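Local coordinates for peptidoglycan-recognition protein (Apis mellifera, PDB 5XZ3) that probably recognises bacterial peptidoglycan in honey bee innate immunity, through a domain of the N-acetylmuramoyl-L-alanine amidase family, at residues 33-38 against 100-105; 42-47 against 106-111. All blocks are in the same frame, centred on the assembly; numbering follows the deposited sequence.

Contact 1: 33-38 against 100-105; sequences YVIIHH and KKSISI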
# COMPACT_ATOMS: atom_id res chain seq x y z
N TYR A 33 3.46 6.34 -10.29
CA TYR A 33 3.79 4.95 -9.90
C TYR A 33 2.97 4.45 -8.72
O TYR A 33 2.61 5.22 -7.84
CB TYR A 33 5.28 4.83 -9.52
CG TYR A 33 6.20 4.99 -10.70
CD1 TYR A 33 6.48 3.90 -11.52
CD2 TYR A 33 6.80 6.22 -11.00
CE1 TYR A 33 7.33 4.03 -12.62
CE2 TYR A 33 7.65 6.36 -12.09
CZ TYR A 33 7.90 5.25 -12.89
OH TYR A 33 8.73 5.36 -13.99
N VAL A 34 2.70 3.14 -8.71
CA VAL A 34 2.23 2.44 -7.51
C VAL A 34 3.28 1.36 -7.19
O VAL A 34 3.66 0.59 -8.07
CB VAL A 34 0.85 1.77 -7.74
CG1 VAL A 34 0.46 0.88 -6.57
CG2 VAL A 34 -0.23 2.84 -7.93
N ILE A 35 3.78 1.33 -5.95
CA ILE A 35 4.78 0.32 -5.57
C ILE A 35 4.10 -0.74 -4.68
O ILE A 35 3.49 -0.42 -3.65
CB ILE A 35 6.00 0.91 -4.81
CG1 ILE A 35 6.45 2.28 -5.36
CG2 ILE A 35 7.14 -0.12 -4.68
CD1 ILE A 35 7.01 2.35 -6.75
N ILE A 36 4.21 -2.01 -5.05
CA ILE A 36 3.60 -3.07 -4.25
C ILE A 36 4.68 -3.61 -3.30
O ILE A 36 5.75 -3.97 -3.76
CB ILE A 36 3.02 -4.21 -5.12
CG1 ILE A 36 1.97 -3.67 -6.13
CG2 ILE A 36 2.44 -5.35 -4.25
CD1 ILE A 36 0.78 -2.92 -5.51
N HIS A 37 4.36 -3.65 -2.01
CA HIS A 37 5.25 -4.19 -0.99
C HIS A 37 4.53 -5.26 -0.19
O HIS A 37 3.30 -5.38 -0.25
CB HIS A 37 5.71 -3.10 -0.02
CG HIS A 37 6.81 -2.21 -0.57
ND1 HIS A 37 8.12 -2.63 -0.67
CD2 HIS A 37 6.78 -0.93 -1.00
CE1 HIS A 37 8.86 -1.63 -1.13
NE2 HIS A 37 8.07 -0.59 -1.34
N HIS A 38 5.32 -6.06 0.54
CA HIS A 38 4.78 -6.83 1.67
C HIS A 38 5.40 -6.27 2.96
O HIS A 38 6.45 -5.63 2.89
CB HIS A 38 4.91 -8.36 1.50
CG HIS A 38 6.33 -8.89 1.52
ND1 HIS A 38 6.60 -10.23 1.63
CD2 HIS A 38 7.54 -8.26 1.45
CE1 HIS A 38 7.91 -10.42 1.61
NE2 HIS A 38 8.50 -9.24 1.50
N LYS A 100 8.47 10.34 -3.57
CA LYS A 100 7.82 11.57 -4.02
C LYS A 100 6.99 11.38 -5.28
O LYS A 100 6.33 12.32 -5.72
CB LYS A 100 8.85 12.69 -4.20
CG LYS A 100 9.40 13.17 -2.88
CD LYS A 100 10.91 13.12 -2.87
CE LYS A 100 11.54 14.42 -3.30
NZ LYS A 100 12.00 15.19 -2.10
N LYS A 101 7.05 10.19 -5.86
CA LYS A 101 6.39 9.96 -7.15
C LYS A 101 5.59 8.66 -7.21
O LYS A 101 5.37 8.11 -8.29
CB LYS A 101 7.41 10.05 -8.30
CG LYS A 101 8.63 9.13 -8.20
CD LYS A 101 9.49 9.26 -9.46
CE LYS A 101 10.75 8.43 -9.37
NZ LYS A 101 11.68 8.73 -10.50
N SER A 102 5.16 8.19 -6.03
CA SER A 102 4.42 6.92 -5.93
C SER A 102 3.58 6.89 -4.68
O SER A 102 3.80 7.66 -3.74
CB SER A 102 5.39 5.72 -5.92
OG SER A 102 6.20 5.73 -4.73
N ILE A 103 2.60 6.00 -4.67
CA ILE A 103 2.04 5.51 -3.42
C ILE A 103 2.54 4.07 -3.27
O ILE A 103 2.94 3.44 -4.27
CB ILE A 103 0.50 5.58 -3.38
CG1 ILE A 103 -0.10 4.88 -4.59
CG2 ILE A 103 0.00 7.04 -3.28
CD1 ILE A 103 -1.34 4.09 -4.24
N SER A 104 2.53 3.56 -2.05
CA SER A 104 2.79 2.15 -1.84
C SER A 104 1.54 1.42 -1.37
O SER A 104 0.70 2.00 -0.66
CB SER A 104 3.95 1.93 -0.88
OG SER A 104 3.72 2.59 0.38
N ILE A 105 1.41 0.16 -1.79
CA ILE A 105 0.33 -0.69 -1.30
C ILE A 105 1.04 -1.87 -0.64
O ILE A 105 1.75 -2.64 -1.31
CB ILE A 105 -0.60 -1.17 -2.43
CG1 ILE A 105 -1.26 0.05 -3.14
CG2 ILE A 105 -1.65 -2.14 -1.87
CD1 ILE A 105 -2.15 -0.27 -4.34

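Contact 2: 42-47 against 106-111; sequences LECNSK and AFIGNF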
# COMPACT_ATOMS: atom_id res chain seq x y z
N LEU A 42 3.45 -9.76 11.08
CA LEU A 42 2.44 -10.75 11.37
C LEU A 42 1.18 -10.49 10.56
O LEU A 42 0.71 -9.36 10.47
CB LEU A 42 2.12 -10.79 12.88
CG LEU A 42 2.83 -11.86 13.72
CD1 LEU A 42 2.61 -11.61 15.20
CD2 LEU A 42 2.39 -13.27 13.35
N GLU A 43 0.68 -11.55 9.95
CA GLU A 43 -0.58 -11.54 9.22
C GLU A 43 -1.77 -11.26 10.13
O GLU A 43 -1.71 -11.51 11.34
CB GLU A 43 -0.80 -12.89 8.56
CG GLU A 43 -0.26 -13.00 7.15
CD GLU A 43 -0.69 -14.29 6.49
OE1 GLU A 43 0.19 -14.97 5.93
OE2 GLU A 43 -1.89 -14.66 6.54
N CYS A 44 -2.84 -10.76 9.53
CA CYS A 44 -4.08 -10.51 10.24
C CYS A 44 -5.24 -11.03 9.41
O CYS A 44 -5.21 -10.97 8.18
CB CYS A 44 -4.24 -9.03 10.57
SG CYS A 44 -4.24 -7.91 9.13
N ASN A 45 -6.26 -11.55 10.08
CA ASN A 45 -7.37 -12.16 9.35
C ASN A 45 -8.75 -11.57 9.70
O ASN A 45 -9.78 -12.06 9.24
CB ASN A 45 -7.33 -13.69 9.54
CG ASN A 45 -7.30 -14.43 8.23
OD1 ASN A 45 -8.20 -15.23 7.93
ND2 ASN A 45 -6.26 -14.19 7.43
N SER A 46 -8.75 -10.51 10.51
CA SER A 46 -9.98 -9.82 10.92
C SER A 46 -9.69 -8.34 11.10
O SER A 46 -8.53 -7.93 11.31
CB SER A 46 -10.55 -10.43 12.21
OG SER A 46 -9.84 -10.01 13.36
N LYS A 47 -10.75 -7.53 11.03
CA LYS A 47 -10.61 -6.08 11.15
C LYS A 47 -9.92 -5.68 12.45
O LYS A 47 -8.97 -4.89 12.45
CB LYS A 47 -11.98 -5.41 10.99
CG LYS A 47 -11.96 -3.90 11.04
CD LYS A 47 -13.35 -3.35 10.79
CE LYS A 47 -13.36 -1.83 10.75
NZ LYS A 47 -14.68 -1.34 10.26
N ALA A 106 0.87 -1.98 0.68
CA ALA A 106 1.60 -2.99 1.43
C ALA A 106 0.64 -4.08 1.87
O ALA A 106 -0.28 -3.84 2.65
CB ALA A 106 2.33 -2.38 2.63
N PHE A 107 0.89 -5.29 1.38
CA PHE A 107 0.16 -6.48 1.78
C PHE A 107 0.72 -6.93 3.13
O PHE A 107 1.92 -7.15 3.25
CB PHE A 107 0.36 -7.59 0.75
CG PHE A 107 -0.43 -7.43 -0.52
CD1 PHE A 107 -0.14 -6.41 -1.44
CD2 PHE A 107 -1.46 -8.33 -0.83
CE1 PHE A 107 -0.87 -6.28 -2.62
CE2 PHE A 107 -2.20 -8.20 -2.00
CZ PHE A 107 -1.90 -7.18 -2.90
N ILE A 108 -0.14 -7.04 4.13
CA ILE A 108 0.29 -7.39 5.49
C ILE A 108 0.61 -8.89 5.53
O ILE A 108 -0.27 -9.71 5.37
CB ILE A 108 -0.76 -6.97 6.55
CG1 ILE A 108 -0.90 -5.43 6.57
CG2 ILE A 108 -0.38 -7.48 7.94
CD1 ILE A 108 -2.22 -4.95 7.15
N GLY A 109 1.88 -9.21 5.68
CA GLY A 109 2.30 -10.59 5.76
C GLY A 109 3.62 -10.77 5.07
O GLY A 109 4.29 -9.78 4.73
N ASN A 110 3.99 -12.03 4.88
CA ASN A 110 5.20 -12.39 4.15
C ASN A 110 4.74 -13.25 3.00
O ASN A 110 4.26 -14.37 3.21
CB ASN A 110 6.15 -13.17 5.08
CG ASN A 110 7.47 -13.53 4.41
OD1 ASN A 110 7.58 -13.63 3.18
ND2 ASN A 110 8.48 -13.75 5.24
N PHE A 111 4.91 -12.72 1.79
CA PHE A 111 4.45 -13.42 0.57
C PHE A 111 5.59 -13.91 -0.35
O PHE A 111 5.41 -14.09 -1.55
CB PHE A 111 3.34 -12.60 -0.14
CG PHE A 111 2.18 -12.29 0.78
CD1 PHE A 111 1.17 -13.25 1.01
CD2 PHE A 111 2.13 -11.08 1.49
CE1 PHE A 111 0.12 -12.99 1.90
CE2 PHE A 111 1.09 -10.82 2.39
CZ PHE A 111 0.08 -11.77 2.59
O HOH W 1 2.72 -14.05 6.03
O HOH W 2 -2.61 -10.28 6.73

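Contact 1: 33-38 against 100-105
Val34 spreads its two methyls over two residues of 102-105: CG2 lies alongside Ile103, 3.9 Å from its CG1, while CG1 meets the tip of Ile105, 3.6 Å from CD1. With CG1 anti to the backbone N (chi1 172°), Val34 sends one branch to each isoleucine. Ile36 runs beside Ile105 and points the same way, its CD1 3.8 Å from Ile105 CB; Ile105 also touches helix 118-133. An alanine at Val34 would probably open a gap where CG1 met Ile105 CD1 and CG2 met Ile103 CG1, leaving both with less to pack against. The backbones are neighbouring parallel strands in the central mixed sheet of the amidase-like fold. Ile35 N reaches Ile103 O at 2.8 Å, almost straight at 171°, whereas the bond from Tyr33 N to Lys101 O is weak. On the face carrying Tyr33 and Ile35, Ser102 and Ser104 supply the partners across the strands. Ile35 CG1 rests 3.5 Å from Ser102 OG, a hydroxyl bonded to Tyr98 O. The His37 ring turns its edge to Ser104, CD2 lying 4.0 Å from CB, and Ser154 and Thr95 hold its two nitrogens. Lys101 O sits in the plane of the Tyr33 ring, 3.6 Å from CD2.

Contact 2: 42-47 against 106-111
Ile108 points its side chain at the 42-47 loop and meets it with both branch ends. Its CG2 presses on Leu42 O at 3.3 Å and comes within 4.1 Å of Cys44 SG, and CD1 lies equally far from the same sulfur. CG2 is anti to the backbone N and CG1 lies beside that N, anti to the carbonyl carbon (chi1 -65°), which brings both branches to the sulfur. Glu43 lies across the neighbouring backbone, its CG 3.8 Å from Gly109 CA. A CB on Gly109 would clash with that CG and, at the residue's phi of 143°, would also run into the carbonyl O of Ile108. Two waters bridge the segments. One accepts from Cys44 N and donates to Ile108 O at 2.8 Å, joining the two backbones; the other donates to Glu43 OE1 at 2.7 Å and accepts from Asn110 N.

Further out, Cys44 is tied by its disulfide to Cys50 on helix 47-64, and Ile54 of that helix touches Ile108, so that Cys44 and Ile108 both pack against the helix. Thr39 OG1 accepts from Gly109 N, and His38 ND1 bonds to Phe111 N, which probably holds the segment after strand 102-107 in place. Glu43 OE1 also forms a salt bridge with Lys114 NZ, which bonds to Asn110 O and makes a cation-pi contact with Phe111. The charge of Glu43 is therefore probably balanced by Lys114: the Glu43 side of the contact is joined by water and charge pairing, the Cys44 side by apolar contact.

In the fold
Strand 102-107 links both contacts: it is a sheet strand in contact 1, and contact 2 is made by the residues just past its end. Contact 1, whose centre lies about 6 Å from the centre of the chain, is mostly buried, held by direct backbone bonds and aliphatic packing. Contact 2, its centre about 12 Å out, is smaller; exposed residues border it, and bridging waters do the work that backbone bonding does in the sheet. The centres of the two contacts are about 17 Å apart, yet they join where strand 31-38 ends: His37 O lies 2.9 Å from Phe107 N, a probable hydrogen bond that carries the strand pairing past contact 1.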